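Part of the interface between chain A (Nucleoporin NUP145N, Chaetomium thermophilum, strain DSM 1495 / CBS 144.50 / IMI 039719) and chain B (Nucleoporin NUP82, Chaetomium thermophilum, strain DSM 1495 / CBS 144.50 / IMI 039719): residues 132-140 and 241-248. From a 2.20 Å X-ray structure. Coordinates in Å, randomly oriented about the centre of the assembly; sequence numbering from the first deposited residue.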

ATOM      1  N   VAL A 132     -21.272   8.883  17.055  1.00 66.27           N
ATOM      2  CA  VAL A 132     -22.153   7.757  16.754  1.00 62.26           C
ATOM      3  C   VAL A 132     -22.711   7.849  15.338  1.00 61.46           C
ATOM      4  O   VAL A 132     -23.373   8.821  14.982  1.00 62.95           O
ATOM      5  N   TRP A 133     -22.436   6.824  14.538  1.00 57.22           N
ATOM      6  CA  TRP A 133     -23.024   6.690  13.212  1.00 57.91           C
ATOM      7  C   TRP A 133     -24.224   5.745  13.266  1.00 59.17           C
ATOM      8  O   TRP A 133     -24.088   4.577  13.636  1.00 58.59           O
ATOM      9  N   ALA A 134     -25.396   6.262  12.910  1.00 63.07           N
ATOM     10  CA  ALA A 134     -26.615   5.462  12.868  1.00 63.21           C
ATOM     11  C   ALA A 134     -27.100   5.317  11.431  1.00 64.09           C
ATOM     12  O   ALA A 134     -27.117   6.283  10.668  1.00 65.16           O
ATOM     13  N   PHE A 135     -27.500   4.102  11.073  1.00 63.27           N
ATOM     14  CA  PHE A 135     -27.916   3.804   9.708  1.00 62.95           C
ATOM     15  C   PHE A 135     -28.775   2.547   9.665  1.00 66.45           C
ATOM     16  O   PHE A 135     -28.683   1.691  10.546  1.00 65.85           O
ATOM     17  N   SER A 136     -29.605   2.444   8.631  1.00 70.42           N
ATOM     18  CA  SER A 136     -30.504   1.309   8.466  1.00 72.03           C
ATOM     19  C   SER A 136     -30.064   0.406   7.320  1.00 68.37           C
ATOM     20  O   SER A 136     -29.511   0.873   6.323  1.00 71.57           O
ATOM     21  N   VAL A 137     -30.310  -0.890   7.483  1.00 64.81           N
ATOM     22  CA  VAL A 137     -30.089  -1.870   6.426  1.00 61.22           C
ATOM     23  C   VAL A 137     -31.372  -2.663   6.219  1.00 63.76           C
ATOM     24  O   VAL A 137     -32.207  -2.739   7.119  1.00 64.25           O
ATOM     25  N   GLU A 138     -31.528  -3.245   5.035  1.00 67.21           N
ATOM     26  CA  GLU A 138     -32.723  -4.021   4.710  1.00 72.46           C
ATOM     27  C   GLU A 138     -32.473  -5.509   4.916  1.00 73.62           C
ATOM     28  O   GLU A 138     -33.403  -6.284   5.143  1.00 75.13           O
ATOM     29  N   HIS A 139     -31.206  -5.895   4.839  1.00 72.31           N
ATOM     30  CA  HIS A 139     -30.798  -7.278   5.037  1.00 71.72           C
ATOM     31  C   HIS A 139     -29.298  -7.319   5.309  1.00 70.84           C
ATOM     32  O   HIS A 139     -28.663  -6.273   5.443  1.00 68.95           O
ATOM     33  N   PHE A 140     -28.741  -8.523   5.393  1.00 72.58           N
ATOM     34  CA  PHE A 140     -27.307  -8.696   5.606  1.00 71.81           C
ATOM     35  C   PHE A 140     -26.711  -9.624   4.551  1.00 73.59           C
ATOM     36  O   PHE A 140     -25.634 -10.194   4.732  1.00 73.56           O
ATOM     37  OXT PHE A 140     -27.295  -9.825   3.486  1.00 75.42           O
TER
ATOM     38  N   THR B 241     -16.766 -14.612   5.212  1.00 65.59           N
ATOM     39  CA  THR B 241     -16.963 -14.303   3.796  1.00 69.17           C
ATOM     40  C   THR B 241     -18.013 -13.213   3.569  1.00 72.08           C
ATOM     41  O   THR B 241     -17.976 -12.515   2.558  1.00 74.73           O
ATOM     42  N   ASN B 242     -18.951 -13.079   4.503  1.00 72.09           N
ATOM     43  CA  ASN B 242     -19.983 -12.051   4.409  1.00 72.27           C
ATOM     44  C   ASN B 242     -19.499 -10.739   5.014  1.00 73.84           C
ATOM     45  O   ASN B 242     -19.073 -10.699   6.169  1.00 73.85           O
ATOM     46  N   LYS B 243     -19.560  -9.667   4.231  1.00 76.85           N
ATOM     47  CA  LYS B 243     -19.079  -8.367   4.682  1.00 78.50           C
ATOM     48  C   LYS B 243     -20.059  -7.718   5.653  1.00 71.48           C
ATOM     49  O   LYS B 243     -21.275  -7.803   5.475  1.00 73.38           O
ATOM     50  N   GLY B 244     -19.516  -7.077   6.682  1.00 61.75           N
ATOM     51  CA  GLY B 244     -20.314  -6.321   7.630  1.00 59.04           C
ATOM     52  C   GLY B 244     -20.394  -4.857   7.239  1.00 57.36           C
ATOM     53  O   GLY B 244     -20.283  -4.511   6.061  1.00 56.88           O
ATOM     54  N   PHE B 245     -20.572  -3.995   8.236  1.00 59.77           N
ATOM     55  CA  PHE B 245     -20.726  -2.564   8.003  1.00 56.70           C
ATOM     56  C   PHE B 245     -19.777  -1.767   8.884  1.00 57.15           C
ATOM     57  O   PHE B 245     -19.679  -2.006  10.086  1.00 58.29           O
ATOM     58  N   SER B 246     -19.082  -0.817   8.271  1.00 52.98           N
ATOM     59  CA  SER B 246     -18.056  -0.050   8.961  1.00 50.20           C
ATOM     60  C   SER B 246     -17.713   1.234   8.204  1.00 51.68           C
ATOM     61  O   SER B 246     -17.695   1.239   6.974  1.00 52.57           O
ATOM     62  N   PRO B 247     -17.439   2.332   8.934  1.00 55.13           N
ATOM     63  CA  PRO B 247     -16.978   3.551   8.259  1.00 55.89           C
ATOM     64  C   PRO B 247     -15.643   3.332   7.561  1.00 51.98           C
ATOM     65  O   PRO B 247     -15.301   4.052   6.622  1.00 52.22           O
ATOM     66  N   ASP B 248     -14.898   2.334   8.024  1.00 50.87           N
ATOM     67  CA  ASP B 248     -13.606   2.010   7.438  1.00 49.13           C
ATOM     68  C   ASP B 248     -13.753   1.385   6.051  1.00 48.49           C
ATOM     69  O   ASP B 248     -12.759   1.126   5.376  1.00 49.32           O
TER

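The contact is built on the alternation of a β-strand. In chain A, the CA-to-CB bonds of Trp133(A), Phe135(A) and Val137(A) point toward chain B, whereas Ala134(A) and Ser136(A), the residues between them, stay out of its reach, as does Val132(A) just before them. The facing stretch of chain B has no regular helix or strand, and no backbone-to-backbone hydrogen bond links the two stretches. Phe140(A) CA lies 7.7 Å from Gly244(B) CA, and Trp133(A) CA 8.4 Å from Pro247(B) CA. Side chains fill this gap, and the two stretches together bury 353 Å².

Phe245(B) is the centre of the packing and has the largest covered area of any residue here. Its chi1 is m (-64°) and its chi2 -85°, a common phenylalanine conformation that carries the ring from a CB directed toward chain A in among three side chains. Val137(A), also m at -63°, places CG1 over one face of this ring, 3.8 Å from the centroid and 23° off the normal, a CH-pi contact in which CG1 comes within 3.5 Å of Phe245(B) CZ. Phe135(A) adopts the p rotamer (chi1 64°, chi2 -81°), and its CZ reaches to 3.5 Å from Phe245(B) CB. The two rings are oblique, with planes at 54° and centroids 5.7 Å apart, so this pair is neither a stack nor edge-to-face. At the edge of the Phe245(B) ring lies Phe140(A), whose CD1 is 3.8 Å from Phe245(B) CE2. Its CB points sideways, but the m rotamer (-65°, chi2 -85°) still allows the ring to make this contact.

Toward the N-terminal end of the chain A stretch, Trp133(A) is t (chi1 170°) with chi2 at 39°, which brings CZ3 of the indole to Pro247(B). This CZ3 meets Pro247(B) CD at 3.7 Å and also approaches the backbone leading into the proline, at 3.8 Å from Ser246(B) C. The CA-to-CB bond of Ser246(B) points away from chain A; its t side chain (166°) accepts a capping bond at OG from Asp248(B) N, 3.0 Å away, before the turn into a helix.

The polar partner lies at the other end. Asn242(B), t at -171°, directs its amide to the C-terminal carboxylate of Phe140(A), and ND2 donates to Phe140(A) O at 2.8 Å with an N-H...O angle of 154°. This is the sole hydrogen bond between the stretches. Lys243(B) takes no part: its end leads away, and NZ makes a weak 3.3 Å hydrogen bond to Thr241(B) O.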

ATOM      1  CB  VAL A 132     -23.331   7.678  17.748  1.00 66.43           C
ATOM      2  CG1 VAL A 132     -24.221   6.483  17.435  1.00 60.61           C
ATOM      3  CG2 VAL A 132     -22.819   7.594  19.177  1.00 64.49           C
ATOM      4  CB  TRP A 133     -21.982   6.172  12.218  1.00 56.97           C
ATOM      5  CG  TRP A 133     -22.539   5.787  10.881  1.00 56.16           C
ATOM      6  CD1 TRP A 133     -23.520   6.430  10.179  1.00 56.83           C
ATOM      7  CD2 TRP A 133     -22.148   4.663  10.085  1.00 54.48           C
ATOM      8  NE1 TRP A 133     -23.759   5.776   8.993  1.00 56.07           N
ATOM      9  CE2 TRP A 133     -22.929   4.689   8.912  1.00 54.29           C
ATOM     10  CE3 TRP A 133     -21.212   3.639  10.250  1.00 53.49           C
ATOM     11  CZ2 TRP A 133     -22.805   3.727   7.913  1.00 53.73           C
ATOM     12  CZ3 TRP A 133     -21.088   2.687   9.256  1.00 53.64           C
ATOM     13  CH2 TRP A 133     -21.880   2.737   8.102  1.00 52.84           C
ATOM     14  CB  ALA A 134     -27.696   6.090  13.735  1.00 66.26           C
ATOM     15  CB  PHE A 135     -26.692   3.641   8.803  1.00 59.21           C
ATOM     16  CG  PHE A 135     -25.821   2.469   9.161  1.00 55.01           C
ATOM     17  CD1 PHE A 135     -24.906   2.560  10.198  1.00 54.24           C
ATOM     18  CD2 PHE A 135     -25.909   1.280   8.456  1.00 54.22           C
ATOM     19  CE1 PHE A 135     -24.099   1.487  10.527  1.00 53.53           C
ATOM     20  CE2 PHE A 135     -25.107   0.203   8.781  1.00 53.47           C
ATOM     21  CZ  PHE A 135     -24.200   0.306   9.818  1.00 52.45           C
ATOM     22  CB  SER A 136     -31.932   1.796   8.215  1.00 76.86           C
ATOM     23  OG  SER A 136     -32.401   2.576   9.298  1.00 78.50           O
ATOM     24  CB  VAL A 137     -28.928  -2.827   6.760  1.00 58.14           C
ATOM     25  CG1 VAL A 137     -27.622  -2.058   6.867  1.00 56.53           C
ATOM     26  CG2 VAL A 137     -29.204  -3.591   8.050  1.00 56.72           C
ATOM     27  CB  GLU A 138     -33.154  -3.753   3.268  1.00 77.26           C
ATOM     28  CG  GLU A 138     -33.458  -2.293   2.979  1.00 81.27           C
ATOM     29  CD  GLU A 138     -34.515  -1.721   3.903  1.00 85.30           C
ATOM     30  OE1 GLU A 138     -35.437  -2.468   4.292  1.00 86.00           O
ATOM     31  OE2 GLU A 138     -34.419  -0.523   4.245  1.00 88.53           O
ATOM     32  CB  HIS A 139     -31.152  -8.125   3.816  1.00 73.00           C
ATOM     33  CG  HIS A 139     -30.510  -7.647   2.551  1.00 70.88           C
ATOM     34  ND1 HIS A 139     -30.969  -6.551   1.852  1.00 72.43           N
ATOM     35  CD2 HIS A 139     -29.439  -8.110   1.863  1.00 71.20           C
ATOM     36  CE1 HIS A 139     -30.211  -6.362   0.787  1.00 72.62           C
ATOM     37  NE2 HIS A 139     -29.276  -7.295   0.771  1.00 71.85           N
ATOM     38  CB  PHE A 140     -27.041  -9.241   7.008  1.00 70.28           C
ATOM     39  CG  PHE A 140     -27.437  -8.297   8.105  1.00 67.33           C
ATOM     40  CD1 PHE A 140     -26.566  -7.309   8.538  1.00 65.33           C
ATOM     41  CD2 PHE A 140     -28.681  -8.401   8.710  1.00 67.39           C
ATOM     42  CE1 PHE A 140     -26.931  -6.438   9.550  1.00 64.01           C
ATOM     43  CE2 PHE A 140     -29.050  -7.534   9.722  1.00 66.53           C
ATOM     44  CZ  PHE A 140     -28.174  -6.551  10.142  1.00 64.65           C
TER
ATOM     45  CB  THR B 241     -17.383 -15.558   3.013  1.00 72.61           C
ATOM     46  OG1 THR B 241     -18.501 -16.176   3.661  1.00 73.35           O
ATOM     47  CG2 THR B 241     -16.232 -16.549   2.942  1.00 71.07           C
ATOM     48  CB  ASN B 242     -21.264 -12.512   5.108  1.00 71.18           C
ATOM     49  CG  ASN B 242     -22.438 -11.581   4.854  1.00 70.83           C
ATOM     50  OD1 ASN B 242     -22.524 -10.937   3.808  1.00 70.81           O
ATOM     51  ND2 ASN B 242     -23.350 -11.508   5.813  1.00 69.07           N
ATOM     52  CB  LYS B 243     -18.842  -7.443   3.486  1.00 86.01           C
ATOM     53  CG  LYS B 243     -17.812  -7.967   2.495  1.00 91.85           C
ATOM     54  CD  LYS B 243     -18.461  -8.381   1.180  1.00 97.40           C
ATOM     55  CE  LYS B 243     -17.430  -8.895   0.184  1.00 99.16           C
ATOM     56  NZ  LYS B 243     -16.751 -10.130   0.666  1.00 98.18           N
ATOM     57  CB  PHE B 245     -22.170  -2.139   8.256  1.00 59.32           C
ATOM     58  CG  PHE B 245     -23.150  -2.759   7.307  1.00 56.69           C
ATOM     59  CD1 PHE B 245     -23.396  -2.183   6.071  1.00 57.10           C
ATOM     60  CD2 PHE B 245     -23.825  -3.920   7.645  1.00 58.76           C
ATOM     61  CE1 PHE B 245     -24.295  -2.751   5.193  1.00 58.75           C
ATOM     62  CE2 PHE B 245     -24.727  -4.492   6.770  1.00 60.96           C
ATOM     63  CZ  PHE B 245     -24.961  -3.905   5.541  1.00 60.23           C
ATOM     64  CB  SER B 246     -16.799  -0.904   9.134  1.00 48.67           C
ATOM     65  OG  SER B 246     -15.686  -0.113   9.514  1.00 45.23           O
ATOM     66  CB  PRO B 247     -16.837   4.560   9.403  1.00 57.14           C
ATOM     67  CG  PRO B 247     -16.686   3.732  10.631  1.00 57.14           C
ATOM     68  CD  PRO B 247     -17.523   2.514  10.393  1.00 57.80           C
ATOM     69  CB  ASP B 248     -12.836   1.069   8.364  1.00 48.89           C
ATOM     70  CG  ASP B 248     -12.350   1.766   9.621  1.00 49.04           C
ATOM     71  OD1 ASP B 248     -11.764   2.864   9.506  1.00 49.22           O
ATOM     72  OD2 ASP B 248     -12.566   1.227  10.726  1.00 49.51           O
TER